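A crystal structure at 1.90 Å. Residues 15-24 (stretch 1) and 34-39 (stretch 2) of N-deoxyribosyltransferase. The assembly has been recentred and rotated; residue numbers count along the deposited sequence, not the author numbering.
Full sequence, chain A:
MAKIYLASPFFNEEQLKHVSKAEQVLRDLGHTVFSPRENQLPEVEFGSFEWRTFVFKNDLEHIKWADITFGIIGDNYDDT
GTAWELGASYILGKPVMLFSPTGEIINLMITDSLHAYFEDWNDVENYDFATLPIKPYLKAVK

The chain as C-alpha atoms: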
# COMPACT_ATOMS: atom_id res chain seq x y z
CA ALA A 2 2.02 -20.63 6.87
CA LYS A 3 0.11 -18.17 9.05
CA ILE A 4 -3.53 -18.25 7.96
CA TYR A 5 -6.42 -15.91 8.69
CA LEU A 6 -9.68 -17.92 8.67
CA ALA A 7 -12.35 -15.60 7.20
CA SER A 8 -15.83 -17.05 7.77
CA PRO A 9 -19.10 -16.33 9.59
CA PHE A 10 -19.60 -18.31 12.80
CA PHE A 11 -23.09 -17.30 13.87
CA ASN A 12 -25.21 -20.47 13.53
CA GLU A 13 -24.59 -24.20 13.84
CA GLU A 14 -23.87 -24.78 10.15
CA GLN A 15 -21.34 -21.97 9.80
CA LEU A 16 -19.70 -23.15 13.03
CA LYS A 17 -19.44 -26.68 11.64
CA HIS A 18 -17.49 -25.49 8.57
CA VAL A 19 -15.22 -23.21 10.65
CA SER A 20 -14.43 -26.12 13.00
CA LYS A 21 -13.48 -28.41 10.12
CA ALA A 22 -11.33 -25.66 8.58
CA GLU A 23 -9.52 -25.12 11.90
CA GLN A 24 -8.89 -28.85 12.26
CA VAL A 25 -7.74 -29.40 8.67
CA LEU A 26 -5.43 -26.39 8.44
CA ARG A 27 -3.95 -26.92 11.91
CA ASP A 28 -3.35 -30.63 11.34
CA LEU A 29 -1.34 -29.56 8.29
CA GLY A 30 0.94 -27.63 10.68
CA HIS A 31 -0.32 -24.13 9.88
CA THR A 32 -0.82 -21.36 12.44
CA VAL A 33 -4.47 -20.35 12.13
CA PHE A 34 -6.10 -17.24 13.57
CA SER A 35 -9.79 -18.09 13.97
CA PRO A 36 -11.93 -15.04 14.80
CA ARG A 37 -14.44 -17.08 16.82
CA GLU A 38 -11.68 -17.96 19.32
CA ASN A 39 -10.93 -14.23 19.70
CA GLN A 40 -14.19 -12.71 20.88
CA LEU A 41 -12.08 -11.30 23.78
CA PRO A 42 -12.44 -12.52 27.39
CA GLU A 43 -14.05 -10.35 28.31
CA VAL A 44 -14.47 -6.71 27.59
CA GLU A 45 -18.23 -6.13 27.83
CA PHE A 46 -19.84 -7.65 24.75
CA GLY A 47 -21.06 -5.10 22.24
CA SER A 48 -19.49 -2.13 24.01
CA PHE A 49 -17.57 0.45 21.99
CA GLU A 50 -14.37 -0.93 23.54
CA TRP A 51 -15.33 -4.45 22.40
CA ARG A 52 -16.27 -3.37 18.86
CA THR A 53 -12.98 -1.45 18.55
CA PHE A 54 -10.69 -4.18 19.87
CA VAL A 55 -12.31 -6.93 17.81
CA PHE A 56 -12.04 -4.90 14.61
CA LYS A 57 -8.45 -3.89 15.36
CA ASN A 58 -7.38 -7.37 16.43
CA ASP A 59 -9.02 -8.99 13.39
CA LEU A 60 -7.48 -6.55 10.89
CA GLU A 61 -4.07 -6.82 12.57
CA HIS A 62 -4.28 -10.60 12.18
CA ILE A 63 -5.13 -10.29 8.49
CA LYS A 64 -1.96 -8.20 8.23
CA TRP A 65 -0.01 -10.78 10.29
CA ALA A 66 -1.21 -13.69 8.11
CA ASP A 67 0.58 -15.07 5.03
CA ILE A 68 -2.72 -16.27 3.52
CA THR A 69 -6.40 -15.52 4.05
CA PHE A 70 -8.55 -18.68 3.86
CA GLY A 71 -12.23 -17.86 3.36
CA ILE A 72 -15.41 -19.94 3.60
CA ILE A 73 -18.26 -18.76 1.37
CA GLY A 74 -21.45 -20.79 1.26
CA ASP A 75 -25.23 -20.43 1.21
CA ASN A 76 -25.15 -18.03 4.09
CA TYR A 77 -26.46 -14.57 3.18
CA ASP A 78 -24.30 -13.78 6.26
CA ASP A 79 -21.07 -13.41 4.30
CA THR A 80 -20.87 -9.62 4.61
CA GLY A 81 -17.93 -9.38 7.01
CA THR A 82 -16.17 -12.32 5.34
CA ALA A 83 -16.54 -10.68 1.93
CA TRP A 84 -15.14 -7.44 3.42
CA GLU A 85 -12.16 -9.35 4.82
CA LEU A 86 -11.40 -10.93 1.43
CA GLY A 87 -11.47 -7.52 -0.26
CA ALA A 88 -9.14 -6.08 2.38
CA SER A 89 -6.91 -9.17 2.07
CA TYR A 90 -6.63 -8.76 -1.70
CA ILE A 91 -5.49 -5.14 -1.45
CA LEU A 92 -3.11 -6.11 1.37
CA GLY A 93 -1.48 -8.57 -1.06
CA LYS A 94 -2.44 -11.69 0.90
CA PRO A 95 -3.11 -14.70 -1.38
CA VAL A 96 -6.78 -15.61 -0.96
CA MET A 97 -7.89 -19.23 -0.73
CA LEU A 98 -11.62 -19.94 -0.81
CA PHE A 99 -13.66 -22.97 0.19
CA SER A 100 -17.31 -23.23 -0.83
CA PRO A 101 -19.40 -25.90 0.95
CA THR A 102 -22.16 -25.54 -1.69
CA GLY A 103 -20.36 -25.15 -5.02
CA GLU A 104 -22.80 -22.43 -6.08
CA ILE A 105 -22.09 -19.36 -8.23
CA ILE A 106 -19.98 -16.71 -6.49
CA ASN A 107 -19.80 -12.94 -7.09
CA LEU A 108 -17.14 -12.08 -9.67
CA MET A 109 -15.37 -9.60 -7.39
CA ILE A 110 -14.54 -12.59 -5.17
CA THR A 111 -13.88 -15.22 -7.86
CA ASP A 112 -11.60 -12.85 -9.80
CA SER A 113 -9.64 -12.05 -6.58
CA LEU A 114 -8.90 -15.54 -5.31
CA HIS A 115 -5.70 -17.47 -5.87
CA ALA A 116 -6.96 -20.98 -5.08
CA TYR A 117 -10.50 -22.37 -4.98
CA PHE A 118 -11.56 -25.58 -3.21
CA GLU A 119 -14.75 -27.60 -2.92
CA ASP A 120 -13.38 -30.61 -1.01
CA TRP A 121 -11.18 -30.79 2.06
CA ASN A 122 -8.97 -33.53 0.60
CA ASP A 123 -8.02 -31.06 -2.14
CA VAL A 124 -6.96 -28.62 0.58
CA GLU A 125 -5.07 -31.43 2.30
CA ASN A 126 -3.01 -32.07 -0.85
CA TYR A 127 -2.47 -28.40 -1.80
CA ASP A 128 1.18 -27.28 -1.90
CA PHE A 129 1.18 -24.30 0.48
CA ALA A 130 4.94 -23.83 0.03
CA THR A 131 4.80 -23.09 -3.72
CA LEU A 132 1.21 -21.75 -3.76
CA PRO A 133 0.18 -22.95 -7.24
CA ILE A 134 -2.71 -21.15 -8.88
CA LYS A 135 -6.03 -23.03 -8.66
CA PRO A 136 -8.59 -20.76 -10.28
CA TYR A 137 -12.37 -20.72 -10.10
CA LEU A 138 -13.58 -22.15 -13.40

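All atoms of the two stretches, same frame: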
# COMPACT_ATOMS: atom_id res chain seq x y z
N GLN A 15 -22.57 -22.72 9.99
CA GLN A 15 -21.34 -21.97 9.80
C GLN A 15 -20.27 -22.44 10.79
O GLN A 15 -19.11 -22.62 10.42
CB GLN A 15 -21.61 -20.48 9.93
CG GLN A 15 -22.82 -20.00 9.15
CD GLN A 15 -23.18 -18.55 9.42
OE1 GLN A 15 -23.85 -17.89 8.62
NE2 GLN A 15 -22.73 -18.04 10.56
N LEU A 16 -20.66 -22.68 12.04
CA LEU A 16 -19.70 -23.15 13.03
C LEU A 16 -19.13 -24.51 12.66
O LEU A 16 -17.94 -24.77 12.91
CB LEU A 16 -20.36 -23.24 14.40
CG LEU A 16 -20.57 -21.91 15.10
CD1 LEU A 16 -21.64 -22.10 16.17
CD2 LEU A 16 -19.27 -21.43 15.72
N LYS A 17 -19.95 -25.39 12.08
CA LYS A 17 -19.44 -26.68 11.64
C LYS A 17 -18.30 -26.51 10.63
O LYS A 17 -17.23 -27.10 10.78
CB LYS A 17 -20.56 -27.52 11.05
CG LYS A 17 -20.09 -28.67 10.17
CD LYS A 17 -21.27 -29.51 9.68
CE LYS A 17 -22.25 -29.78 10.82
NZ LYS A 17 -23.60 -30.19 10.33
N HIS A 18 -18.51 -25.67 9.61
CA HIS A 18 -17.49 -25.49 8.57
C HIS A 18 -16.23 -24.83 9.14
O HIS A 18 -15.11 -25.20 8.76
CB HIS A 18 -18.05 -24.65 7.42
CG HIS A 18 -19.25 -25.26 6.75
ND1 HIS A 18 -20.40 -24.55 6.49
CD2 HIS A 18 -19.47 -26.51 6.28
CE1 HIS A 18 -21.28 -25.34 5.90
NE2 HIS A 18 -20.74 -26.54 5.77
N VAL A 19 -16.39 -23.85 10.03
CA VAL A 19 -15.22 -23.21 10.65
C VAL A 19 -14.41 -24.24 11.43
O VAL A 19 -13.17 -24.27 11.36
CB VAL A 19 -15.67 -22.04 11.54
CG1 VAL A 19 -14.52 -21.59 12.47
CG2 VAL A 19 -16.14 -20.89 10.69
N SER A 20 -15.09 -25.09 12.20
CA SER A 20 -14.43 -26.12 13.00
C SER A 20 -13.63 -27.08 12.13
O SER A 20 -12.50 -27.46 12.48
CB SER A 20 -15.50 -26.88 13.81
OG SER A 20 -14.94 -27.96 14.52
N LYS A 21 -14.20 -27.51 11.01
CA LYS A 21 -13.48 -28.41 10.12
C LYS A 21 -12.28 -27.70 9.51
O LYS A 21 -11.20 -28.30 9.38
CB LYS A 21 -14.41 -28.93 9.02
CG LYS A 21 -13.74 -29.86 8.00
CD LYS A 21 -13.10 -31.06 8.68
CE LYS A 21 -12.81 -32.19 7.69
NZ LYS A 21 -12.40 -33.43 8.41
N ALA A 22 -12.44 -26.43 9.14
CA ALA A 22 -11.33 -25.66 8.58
C ALA A 22 -10.20 -25.53 9.60
O ALA A 22 -9.02 -25.71 9.25
CB ALA A 22 -11.80 -24.27 8.14
N GLU A 23 -10.54 -25.20 10.85
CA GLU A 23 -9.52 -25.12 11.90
C GLU A 23 -8.77 -26.43 12.02
O GLU A 23 -7.53 -26.46 12.00
CB GLU A 23 -10.17 -24.75 13.23
CG GLU A 23 -10.75 -23.34 13.33
CD GLU A 23 -11.73 -23.21 14.49
OE1 GLU A 23 -12.07 -24.26 15.09
OE2 GLU A 23 -12.15 -22.07 14.82
N GLN A 24 -9.51 -27.54 12.08
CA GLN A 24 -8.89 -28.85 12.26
C GLN A 24 -8.01 -29.22 11.07
O GLN A 24 -6.89 -29.71 11.24
CB GLN A 24 -9.97 -29.92 12.47
CG GLN A 24 -9.50 -31.34 12.15
CD GLN A 24 -10.61 -32.23 11.61
OE1 GLN A 24 -10.52 -32.77 10.51
NE2 GLN A 24 -11.66 -32.40 12.41
N PHE A 34 -5.31 -18.16 12.74
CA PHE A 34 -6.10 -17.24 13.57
C PHE A 34 -7.57 -17.42 13.22
O PHE A 34 -7.97 -17.17 12.07
CB PHE A 34 -5.68 -15.78 13.36
CG PHE A 34 -6.50 -14.80 14.17
CD1 PHE A 34 -6.15 -14.50 15.48
CD2 PHE A 34 -7.62 -14.18 13.62
CE1 PHE A 34 -6.88 -13.56 16.23
CE2 PHE A 34 -8.38 -13.27 14.37
CZ PHE A 34 -8.00 -12.95 15.69
N SER A 35 -8.37 -17.83 14.20
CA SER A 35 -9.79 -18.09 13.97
C SER A 35 -10.61 -17.08 14.75
O SER A 35 -10.60 -17.12 15.98
CB SER A 35 -10.17 -19.51 14.38
OG SER A 35 -11.53 -19.78 14.03
N PRO A 36 -11.29 -16.15 14.08
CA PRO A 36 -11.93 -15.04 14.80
C PRO A 36 -12.87 -15.47 15.90
O PRO A 36 -13.01 -14.73 16.88
CB PRO A 36 -12.68 -14.30 13.68
CG PRO A 36 -11.76 -14.51 12.45
CD PRO A 36 -11.30 -15.95 12.62
N ARG A 37 -13.50 -16.64 15.80
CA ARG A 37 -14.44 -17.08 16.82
C ARG A 37 -13.75 -17.40 18.15
O ARG A 37 -14.40 -17.35 19.20
CB ARG A 37 -15.22 -18.31 16.33
CG ARG A 37 -14.46 -19.61 16.44
CD ARG A 37 -15.30 -20.79 16.04
NE ARG A 37 -14.56 -22.04 16.16
CZ ARG A 37 -15.09 -23.17 16.59
NH1 ARG A 37 -16.35 -23.21 16.97
NH2 ARG A 37 -14.34 -24.27 16.66
N GLU A 38 -12.45 -17.73 18.11
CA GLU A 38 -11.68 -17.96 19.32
C GLU A 38 -11.16 -16.66 19.93
O GLU A 38 -10.45 -16.71 20.93
CB GLU A 38 -10.48 -18.88 19.04
CG GLU A 38 -10.76 -20.11 18.18
CD GLU A 38 -9.51 -20.94 17.94
OE1 GLU A 38 -9.62 -22.18 17.87
OE2 GLU A 38 -8.42 -20.35 17.80
N ASN A 39 -11.50 -15.52 19.33
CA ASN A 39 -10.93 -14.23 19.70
C ASN A 39 -12.03 -13.20 19.85
O ASN A 39 -11.94 -12.07 19.36
CB ASN A 39 -9.89 -13.85 18.66
CG ASN A 39 -8.77 -14.85 18.62
OD1 ASN A 39 -8.74 -15.74 17.76
ND2 ASN A 39 -7.85 -14.75 19.59
O HOH W 1 -11.52 -23.98 18.04

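The contact is organised around the carboxylate of Glu23, a buried residue whose CA-to-CB bond points toward the second stretch. Its salt bridge with Arg37 is bidentate: Arg37 NH2 donates to Glu23 OE1 at 2.8 Å and Arg37 NE donates to Glu23 OE2, also at 2.8 Å. Two parallel N-H groups on one edge of a guanidinium match the two oxygens of a carboxylate, and the N-H...O angles of 152° and 159° fit this edge-on pairing. An arginine suits the place because it supplies both charge and paired donors.

A further hydrogen bond runs from Ser35 OG to Glu23 OE2, a short 2.5 Å. The small serine hydroxyl reaches the oxygen from a CB already directed toward the helix, so OE2 accepts from two residues.

Water 1 donates to Glu23 OE1 at 3.0 Å and to Glu38 OE1 at 2.6 Å. It thus links two acids whose like charges come close, with Glu23 OE2 and Glu38 OE1 4.0 Å apart.

Van der Waals contacts complete the picture, with aliphatic side chains of the helix lying against the guanidinium and the serine hydroxyl. Val19 CG1 lies 3.7 Å from Arg37 NE and 3.8 Å from Ser35 OG, while Leu16 CD2 approaches Arg37 NH1 at 3.6 Å. One helical turn separates Val19 from Glu23, so the valine's compact side chain faces the same partners.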